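Local structure of p800 reaction center core protein (Heliobacterium modesticaldum, 5V8K) at residues I321-G324 against A325-I329; G388-F391 against T392-P395; A469-A472 against P473-D476. The protein forms the homodimeric photosynthetic reaction center of a heliobacterium, binding bacteriochlorophyll g pigments and an iron-sulfur cluster, and probably drives light-powered electron transfer across the membrane. All blocks are in the same frame, centred on the assembly; numbering follows the deposited sequence.

Contact 1: I321-G324 against A325-I329; sequences IMFG and AFLPI. With GBF (Bacteriochlorophyll g), chain B.
Phe323 and Leu327, one turn apart on the proline-kinked transmembrane helix 311-344, lie side by side and point the same way, with Phe323 CZ 3.9 Å from Leu327 CD2. The phenylalanine holds CG anti to its own N (chi1 178°), which brings CE1 to 3.6 Å from the ester carbonyl oxygen O1A of a bacteriochlorophyll g; Leu327 CD1 meets the same oxygen. Beneath them Leu327 N gives Phe323 O an almost straight bond of 3.0 Å. Ala325 N is held less firmly, divided between weak bonds to Ile321 O and Met322 O, while its methyl side faces helix 376-401 and touches His390. Met322 O also accepts the firmer bond from Phe326 N, at 2.7 Å. Phe326 lays one ring face over the pigment's isocyclic ring, its CD1 3.3 Å from CAD, while its CD2 lies 3.5 Å from O1A of the ester arm. With only the methyl of an alanine at Phe326, a gap would probably open beside the isocyclic ring and the ester arm would be freer to shift. The kink comes at Pro328, which has no N-H to offer; Gly324 O instead lies against the proline ring, 3.0 Å from Pro328 CG.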
loop_
_atom_site.group_PDB
_atom_site.type_symbol
_atom_site.label_atom_id
_atom_site.label_comp_id
_atom_site.label_asym_id
_atom_site.label_seq_id
_atom_site.Cartn_x
_atom_site.Cartn_y
_atom_site.Cartn_z
ATOM N N ILE A 321 5.934 24.979 -11.762
ATOM C CA ILE A 321 6.219 24.031 -10.685
ATOM C C ILE A 321 6.162 22.590 -11.189
ATOM O O ILE A 321 7.016 21.761 -10.842
ATOM C CB ILE A 321 5.235 24.255 -9.528
ATOM C CG1 ILE A 321 5.438 25.650 -8.909
ATOM C CG2 ILE A 321 5.374 23.176 -8.483
ATOM C CD1 ILE A 321 6.902 26.028 -8.581
ATOM N N MET A 322 5.141 22.263 -11.991
ATOM C CA MET A 322 4.978 20.899 -12.479
ATOM C C MET A 322 6.110 20.516 -13.428
ATOM O O MET A 322 6.587 19.382 -13.417
ATOM C CB MET A 322 3.625 20.745 -13.175
ATOM C CG MET A 322 2.423 20.700 -12.246
ATOM S SD MET A 322 0.899 20.605 -13.235
ATOM C CE MET A 322 -0.386 20.726 -11.997
ATOM N N PHE A 323 6.548 21.446 -14.258
ATOM C CA PHE A 323 7.711 21.185 -15.087
ATOM C C PHE A 323 8.946 20.939 -14.220
ATOM O O PHE A 323 9.740 20.031 -14.490
ATOM C CB PHE A 323 7.923 22.363 -16.037
ATOM C CG PHE A 323 9.133 22.216 -16.911
ATOM C CD1 PHE A 323 9.152 21.292 -17.943
ATOM C CD2 PHE A 323 10.260 22.982 -16.704
ATOM C CE1 PHE A 323 10.265 21.150 -18.748
ATOM C CE2 PHE A 323 11.387 22.826 -17.511
ATOM C CZ PHE A 323 11.384 21.914 -18.524
ATOM N N GLY A 324 9.126 21.751 -13.183
ATOM C CA GLY A 324 10.250 21.592 -12.277
ATOM C C GLY A 324 10.246 20.265 -11.549
ATOM O O GLY A 324 11.298 19.812 -11.098
ATOM N N ALA A 325 9.092 19.626 -11.441
ATOM C CA ALA A 325 9.021 18.272 -10.923
ATOM C C ALA A 325 9.216 17.247 -12.030
ATOM O O ALA A 325 10.007 16.307 -11.866
ATOM C CB ALA A 325 7.674 18.034 -10.246
ATOM N N PHE A 326 8.517 17.447 -13.161
ATOM C CA PHE A 326 8.479 16.467 -14.239
ATOM C C PHE A 326 9.868 16.166 -14.776
ATOM O O PHE A 326 10.249 15.005 -14.930
ATOM C CB PHE A 326 7.604 16.933 -15.410
ATOM C CG PHE A 326 7.485 15.896 -16.467
ATOM C CD1 PHE A 326 6.537 14.928 -16.381
ATOM C CD2 PHE A 326 8.376 15.855 -17.500
ATOM C CE1 PHE A 326 6.449 13.953 -17.322
ATOM C CE2 PHE A 326 8.276 14.881 -18.474
ATOM C CZ PHE A 326 7.303 13.922 -18.367
ATOM N N LEU A 327 10.612 17.190 -15.138
ATOM C CA LEU A 327 11.878 16.944 -15.811
ATOM C C LEU A 327 12.866 16.180 -14.930
ATOM O O LEU A 327 13.406 15.159 -15.391
ATOM C CB LEU A 327 12.454 18.273 -16.312
ATOM C CG LEU A 327 13.799 18.148 -17.041
ATOM C CD1 LEU A 327 13.652 17.149 -18.167
ATOM C CD2 LEU A 327 14.259 19.477 -17.615
ATOM N N PRO A 328 13.155 16.592 -13.693
ATOM C CA PRO A 328 14.139 15.818 -12.899
ATOM C C PRO A 328 13.648 14.430 -12.482
ATOM O O PRO A 328 14.460 13.504 -12.406
ATOM C CB PRO A 328 14.410 16.715 -11.691
ATOM C CG PRO A 328 13.224 17.634 -11.618
ATOM C CD PRO A 328 12.777 17.857 -13.028
ATOM N N ILE A 329 12.349 14.256 -12.245
ATOM C CA ILE A 329 11.791 12.929 -12.003
ATOM C C ILE A 329 11.956 12.053 -13.233
ATOM O O ILE A 329 12.320 10.877 -13.138
ATOM C CB ILE A 329 10.309 13.035 -11.590
ATOM C CG1 ILE A 329 10.158 13.720 -10.224
ATOM C CG2 ILE A 329 9.647 11.694 -11.592
ATOM C CD1 ILE A 329 10.775 12.960 -9.072
HETATM MG MG GBF B . 3.506 15.459 -21.685
HETATM C CHA GBF B . 4.745 17.494 -19.075
HETATM C CHB GBF B . 5.301 17.156 -23.826
HETATM C CHC GBF B . 2.853 12.871 -23.863
HETATM C CHD GBF B . 2.089 13.456 -19.084
HETATM N NA GBF B . 4.710 17.002 -21.514
HETATM C C1A GBF B . 5.177 17.749 -20.501
HETATM C C2A GBF B . 6.258 18.737 -20.818
HETATM C C3A GBF B . 5.992 18.895 -22.331
HETATM C C4A GBF B . 5.280 17.601 -22.568
HETATM C CMA GBF B . 5.070 20.009 -22.802
HETATM C CAA GBF B . 7.499 17.961 -20.443
HETATM C CBA GBF B . 8.740 18.223 -21.216
HETATM C CGA GBF B . 9.766 17.316 -20.622
HETATM O O1A GBF B . 10.413 17.713 -19.677
HETATM O O2A GBF B . 10.125 16.072 -21.283
HETATM N NB GBF B . 4.122 15.036 -23.565
HETATM C C1B GBF B . 4.724 15.919 -24.363
HETATM C C2B GBF B . 4.794 15.405 -25.658
HETATM C C3B GBF B . 4.122 14.203 -25.611
HETATM C C4B GBF B . 3.646 14.047 -24.305
HETATM C CMB GBF B . 5.489 15.995 -26.850
HETATM C CAB GBF B . 3.904 13.264 -26.720
HETATM C CBB GBF B . 4.208 13.343 -28.012
HETATM N NC GBF B . 2.661 13.601 -21.504
HETATM C C1C GBF B . 2.450 12.708 -22.458
HETATM C C2C GBF B . 1.689 11.447 -22.294
HETATM C C3C GBF B . 1.567 11.737 -20.858
HETATM C C4C GBF B . 2.099 12.955 -20.450
HETATM C CMC GBF B . 0.324 11.573 -22.982
HETATM C CAC GBF B . 0.866 10.856 -19.884
HETATM C CBC GBF B . 0.257 9.508 -20.227
HETATM N ND GBF B . 3.470 15.322 -19.665
HETATM C C1D GBF B . 2.810 14.676 -18.747
HETATM C C2D GBF B . 2.774 15.193 -17.224
HETATM C C3D GBF B . 3.562 16.275 -17.562
HETATM C C4D GBF B . 3.959 16.376 -18.897
HETATM C CMD GBF B . 2.170 14.706 -15.974
HETATM C CAD GBF B . 4.278 17.295 -16.779
HETATM O OBD GBF B . 4.060 17.824 -15.623
HETATM C CBD GBF B . 4.982 18.145 -17.773
HETATM C CGD GBF B . 4.315 19.465 -17.884
HETATM O O1D GBF B . 3.222 19.575 -18.419
HETATM O O2D GBF B . 4.888 20.652 -17.379
HETATM C CED GBF B . 3.904 21.644 -17.114
HETATM C C1 GBF B . 11.372 15.449 -20.981
HETATM C C2 GBF B . 11.610 14.165 -21.741
HETATM C C3 GBF B . 12.273 14.131 -22.904
HETATM C C4 GBF B . 12.489 12.812 -23.597
HETATM C C5 GBF B . 12.781 15.411 -23.533
#

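Contact 2: G388-F391 against T392-P395. With GBF (Bacteriochlorophyll g), chain C.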
loop_
_atom_site.group_PDB
_atom_site.type_symbol
_atom_site.label_atom_id
_atom_site.label_comp_id
_atom_site.label_asym_id
_atom_site.label_seq_id
_atom_site.Cartn_x
_atom_site.Cartn_y
_atom_site.Cartn_z
ATOM N N GLY A 388 11.267 15.508 -6.234
ATOM C CA GLY A 388 10.310 15.310 -5.156
ATOM C C GLY A 388 9.949 16.612 -4.466
ATOM O O GLY A 388 8.793 16.836 -4.104
ATOM N N LEU A 389 10.917 17.514 -4.339
ATOM C CA LEU A 389 10.645 18.821 -3.762
ATOM C C LEU A 389 9.660 19.626 -4.604
ATOM O O LEU A 389 8.737 20.247 -4.069
ATOM C CB LEU A 389 11.958 19.592 -3.576
ATOM C CG LEU A 389 12.759 19.167 -2.347
ATOM C CD1 LEU A 389 14.129 19.791 -2.451
ATOM C CD2 LEU A 389 12.086 19.578 -1.043
ATOM N N HIS A 390 9.873 19.673 -5.926
ATOM C CA HIS A 390 8.953 20.404 -6.792
ATOM C C HIS A 390 7.599 19.717 -6.868
ATOM O O HIS A 390 6.562 20.381 -6.947
ATOM C CB HIS A 390 9.550 20.552 -8.187
ATOM C CG HIS A 390 10.743 21.436 -8.215
ATOM N ND1 HIS A 390 11.948 21.071 -7.661
ATOM C CD2 HIS A 390 10.898 22.702 -8.654
ATOM C CE1 HIS A 390 12.810 22.058 -7.810
ATOM N NE2 HIS A 390 12.199 23.054 -8.418
ATOM N N PHE A 391 7.605 18.391 -6.842
ATOM C CA PHE A 391 6.370 17.619 -6.767
ATOM C C PHE A 391 5.562 17.991 -5.521
ATOM O O PHE A 391 4.380 18.333 -5.606
ATOM C CB PHE A 391 6.770 16.136 -6.795
ATOM C CG PHE A 391 5.643 15.169 -6.755
ATOM C CD1 PHE A 391 4.811 15.000 -7.840
ATOM C CD2 PHE A 391 5.478 14.347 -5.665
ATOM C CE1 PHE A 391 3.787 14.071 -7.794
ATOM C CE2 PHE A 391 4.482 13.425 -5.604
ATOM C CZ PHE A 391 3.621 13.287 -6.653
ATOM N N THR A 392 6.200 17.926 -4.343
ATOM C CA THR A 392 5.557 18.352 -3.104
ATOM C C THR A 392 5.056 19.790 -3.196
ATOM O O THR A 392 4.001 20.126 -2.658
ATOM C CB THR A 392 6.541 18.195 -1.929
ATOM O OG1 THR A 392 6.930 16.821 -1.818
ATOM C CG2 THR A 392 5.870 18.584 -0.648
ATOM N N MET A 393 5.797 20.656 -3.865
ATOM C CA MET A 393 5.374 22.050 -3.977
ATOM C C MET A 393 4.089 22.228 -4.802
ATOM O O MET A 393 3.474 23.308 -4.727
ATOM C CB MET A 393 6.475 22.908 -4.617
ATOM C CG MET A 393 7.645 23.296 -3.711
ATOM S SD MET A 393 8.586 24.684 -4.406
ATOM C CE MET A 393 9.360 23.872 -5.799
ATOM N N VAL A 394 3.667 21.227 -5.585
ATOM C CA VAL A 394 2.451 21.387 -6.411
ATOM C C VAL A 394 1.247 21.593 -5.487
ATOM O O VAL A 394 0.567 22.617 -5.612
ATOM C CB VAL A 394 2.244 20.205 -7.385
ATOM C CG1 VAL A 394 0.861 20.218 -8.018
ATOM C CG2 VAL A 394 3.312 20.258 -8.506
ATOM N N PRO A 395 0.952 20.691 -4.540
ATOM C CA PRO A 395 -0.125 21.006 -3.585
ATOM C C PRO A 395 0.163 22.234 -2.717
ATOM O O PRO A 395 -0.781 22.946 -2.349
ATOM C CB PRO A 395 -0.268 19.731 -2.731
ATOM C CG PRO A 395 0.961 18.919 -2.974
ATOM C CD PRO A 395 1.480 19.337 -4.360
HETATM MG MG GBF C . 13.342 25.252 -8.358
HETATM C CHA GBF C . 16.070 24.042 -6.508
HETATM C CHB GBF C . 12.010 26.413 -5.554
HETATM C CHC GBF C . 11.097 26.810 -10.409
HETATM C CHD GBF C . 15.450 24.733 -11.240
HETATM N NA GBF C . 13.829 25.114 -6.454
HETATM C C1A GBF C . 14.816 24.481 -5.798
HETATM C C2A GBF C . 14.909 24.772 -4.323
HETATM C C3A GBF C . 13.424 25.084 -4.092
HETATM C C4A GBF C . 13.071 25.589 -5.447
HETATM C CMA GBF C . 12.573 23.864 -3.682
HETATM C CAA GBF C . 15.796 25.953 -3.895
HETATM C CBA GBF C . 17.106 25.550 -3.219
HETATM C CGA GBF C . 16.935 25.442 -1.713
HETATM O O1A GBF C . 17.516 26.211 -0.950
HETATM O O2A GBF C . 16.351 24.230 -1.152
HETATM N NB GBF C . 11.766 26.449 -7.978
HETATM C C1B GBF C . 11.337 26.834 -6.787
HETATM C C2B GBF C . 10.251 27.684 -6.973
HETATM C C3B GBF C . 10.032 27.767 -8.330
HETATM C C4B GBF C . 10.978 26.957 -8.930
HETATM C CMB GBF C . 9.505 28.379 -5.863
HETATM C CAB GBF C . 9.022 28.549 -9.067
HETATM C CBB GBF C . 8.225 29.477 -8.596
HETATM N NC GBF C . 13.344 25.714 -10.338
HETATM C C1C GBF C . 12.318 26.245 -11.003
HETATM C C2C GBF C . 12.203 26.317 -12.475
HETATM C C3C GBF C . 13.544 25.749 -12.567
HETATM C C4C GBF C . 14.141 25.374 -11.371
HETATM C CMC GBF C . 11.136 25.304 -12.890
HETATM C CAC GBF C . 14.194 25.496 -13.874
HETATM C CBC GBF C . 13.541 25.872 -15.182
HETATM N ND GBF C . 15.191 24.601 -8.876
HETATM C C1D GBF C . 15.969 24.398 -9.925
HETATM C C2D GBF C . 17.466 23.798 -9.818
HETATM C C3D GBF C . 17.303 23.746 -8.444
HETATM C C4D GBF C . 16.068 24.188 -7.889
HETATM C CMD GBF C . 18.604 23.456 -10.732
HETATM C CAD GBF C . 18.080 23.135 -7.356
HETATM O OBD GBF C . 19.314 22.840 -7.189
HETATM C CBD GBF C . 17.328 23.349 -6.080
HETATM C CGD GBF C . 17.169 22.064 -5.329
HETATM O O1D GBF C . 16.287 21.259 -5.554
HETATM O O2D GBF C . 18.096 21.729 -4.292
HETATM C CED GBF C . 18.039 20.403 -3.759
#
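His390 and Met393 form a buried, one-turn contact on transmembrane helix 376-401, where a pigment's axial ligand is steadied by its own helix. His390 NE2 binds the magnesium of a bacteriochlorophyll g at 2.5 Å, and at the other side of the imidazole ND1 is hydrogen-bonded to Ala386 O, one turn earlier. Met393 runs beside the histidine and then bends at its last torsion (chi3 -70°), folding the methyl back over one ring face. This is a CH-pi contact, with CE 3.8 Å from the centroid of the His390 ring; the same methyl lies 3.7 Å from the macrocycle carbon CHB, so it packs against ligand and pigment together.

Away from the pigment, Gly388 O is gripped twice by Thr392, by its N at 2.8 Å and by its OG1 at 2.9 Å, the two donors arriving from opposite faces of the carbonyl plane. The neighbouring Phe391 stacks its ring on that of Phe447. The helix kinks at Pro395, which cannot donate; Phe391 O takes Val394 N instead, at 3.0 Å and from above its plane, while Pro395 CD lies against it. At the imidazole, the bond from ND1 to Ala386 O probably sets the ring's rotation and makes NE2 a richer donor to the magnesium.

Contact 3: A469-A472 against P473-D476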
loop_
_atom_site.group_PDB
_atom_site.type_symbol
_atom_site.label_atom_id
_atom_site.label_comp_id
_atom_site.label_asym_id
_atom_site.label_seq_id
_atom_site.Cartn_x
_atom_site.Cartn_y
_atom_site.Cartn_z
ATOM N N ALA A 469 20.458 -4.294 -6.627
ATOM C CA ALA A 469 21.910 -4.378 -6.526
ATOM C C ALA A 469 22.560 -4.428 -7.896
ATOM O O ALA A 469 22.039 -5.040 -8.830
ATOM C CB ALA A 469 22.354 -5.615 -5.725
ATOM N N VAL A 470 23.714 -3.759 -7.992
ATOM C CA VAL A 470 24.523 -3.737 -9.198
ATOM C C VAL A 470 24.929 -5.150 -9.582
ATOM O O VAL A 470 25.485 -5.895 -8.767
ATOM C CB VAL A 470 25.769 -2.874 -8.967
ATOM C CG1 VAL A 470 26.646 -2.885 -10.183
ATOM C CG2 VAL A 470 25.401 -1.447 -8.613
ATOM N N ALA A 471 24.730 -5.501 -10.854
ATOM C CA ALA A 471 25.094 -6.829 -11.331
ATOM C C ALA A 471 26.564 -6.880 -11.744
ATOM O O ALA A 471 27.211 -5.862 -11.970
ATOM C CB ALA A 471 24.192 -7.233 -12.495
ATOM N N ALA A 472 27.082 -8.100 -11.850
ATOM C CA ALA A 472 28.511 -8.282 -12.088
ATOM C C ALA A 472 29.035 -7.576 -13.325
ATOM O O ALA A 472 30.125 -6.988 -13.243
ATOM C CB ALA A 472 28.834 -9.773 -12.178
ATOM N N PRO A 473 28.350 -7.590 -14.480
ATOM C CA PRO A 473 28.870 -6.872 -15.652
ATOM C C PRO A 473 29.092 -5.381 -15.426
ATOM O O PRO A 473 29.813 -4.749 -16.199
ATOM C CB PRO A 473 27.784 -7.102 -16.716
ATOM C CG PRO A 473 27.043 -8.320 -16.281
ATOM C CD PRO A 473 27.132 -8.375 -14.789
ATOM N N TYR A 474 28.467 -4.788 -14.397
ATOM C CA TYR A 474 28.599 -3.353 -14.147
ATOM C C TYR A 474 29.443 -3.044 -12.906
ATOM O O TYR A 474 29.433 -1.910 -12.414
ATOM C CB TYR A 474 27.203 -2.721 -14.044
ATOM C CG TYR A 474 26.288 -3.171 -15.158
ATOM C CD1 TYR A 474 26.586 -2.885 -16.491
ATOM C CD2 TYR A 474 25.148 -3.906 -14.895
ATOM C CE1 TYR A 474 25.762 -3.298 -17.517
ATOM C CE2 TYR A 474 24.303 -4.316 -15.922
ATOM C CZ TYR A 474 24.620 -4.003 -17.231
ATOM O OH TYR A 474 23.802 -4.424 -18.246
ATOM N N ASN A 475 30.197 -4.025 -12.412
ATOM C CA ASN A 475 30.921 -3.868 -11.155
ATOM C C ASN A 475 31.964 -2.766 -11.225
ATOM O O ASN A 475 32.200 -2.075 -10.234
ATOM C CB ASN A 475 31.581 -5.188 -10.771
ATOM C CG ASN A 475 32.208 -5.138 -9.393
ATOM O OD1 ASN A 475 33.421 -5.196 -9.252
ATOM N ND2 ASN A 475 31.382 -4.956 -8.383
ATOM N N ASP A 476 32.572 -2.566 -12.382
ATOM C CA ASP A 476 33.583 -1.522 -12.522
ATOM C C ASP A 476 33.019 -0.148 -12.199
ATOM O O ASP A 476 33.720 0.702 -11.634
ATOM C CB ASP A 476 34.173 -1.553 -13.949
ATOM C CG ASP A 476 33.097 -1.480 -15.055
ATOM O OD1 ASP A 476 31.966 -2.012 -14.886
ATOM O OD2 ASP A 476 33.389 -0.889 -16.128
#
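Ala471 O accepts the shortest sound bond of this turn, from Tyr474 N at 2.9 Å, and Ala472 O repeats the pattern with Asn475 N at 3.1 Å. Two overlapping type I turns thus wind the chain into helix 475-488, with Tyr474 at the N-cap position. Both donors stand above the plane of the carbonyl they reach, Asn475 N by 60°, as is usual for the i to i+3 bonds of such turns. Pro473 is the second residue of the 472-475 turn, where its ring-fixed phi fits. The cost is a helical Ala472 before a proline, with Ala472 CB only 3.4 Å from Pro473 CD.

The tyrosine ring covers the turn from one side. Pro473 CB sits 4.2 Å above the plane of the Tyr474 ring, over its centre, and Ala471 CB approaches CD2 of that ring. Tyr474 OH reaches Met356 O in a hydrogen bond, and the ring also meets Tyr358 and the end of helix 311-344, where Asp343 OD1 accepts from Ala471 N. This surface turn is therefore tied to the body of the protein through both backbone and side chain. Val470 crosses the Tyr474 side chain at a slant: with CG1 anti to the N (chi1 178°), that methyl lies 3.9 Å from Tyr474 CB and 3.7 Å from Tyr474 O.

Contacts 1 and 2 work as a pair: their centres are 9 Å apart, and the kinked helices 311-344 and 376-401 touch directly, Gly324 O lying 3.4 Å from His390 CG and Ala325 CB 3.4 Å from Phe391 N. Ile321 and Gly324 of contact 1 also line the pocket of the bacteriochlorophyll g whose magnesium His390 of contact 2 binds, so that one pigment site draws on both helices. Contact 3 stands apart, its nearest atoms about 18 Å from contact 1 and about 22 Å from contact 2. Its connection runs through helix 311-344, whose far end, at Ala342 and Asp343, packs against Tyr474; that side chain is about 7 Å from a bacteriochlorophyll g.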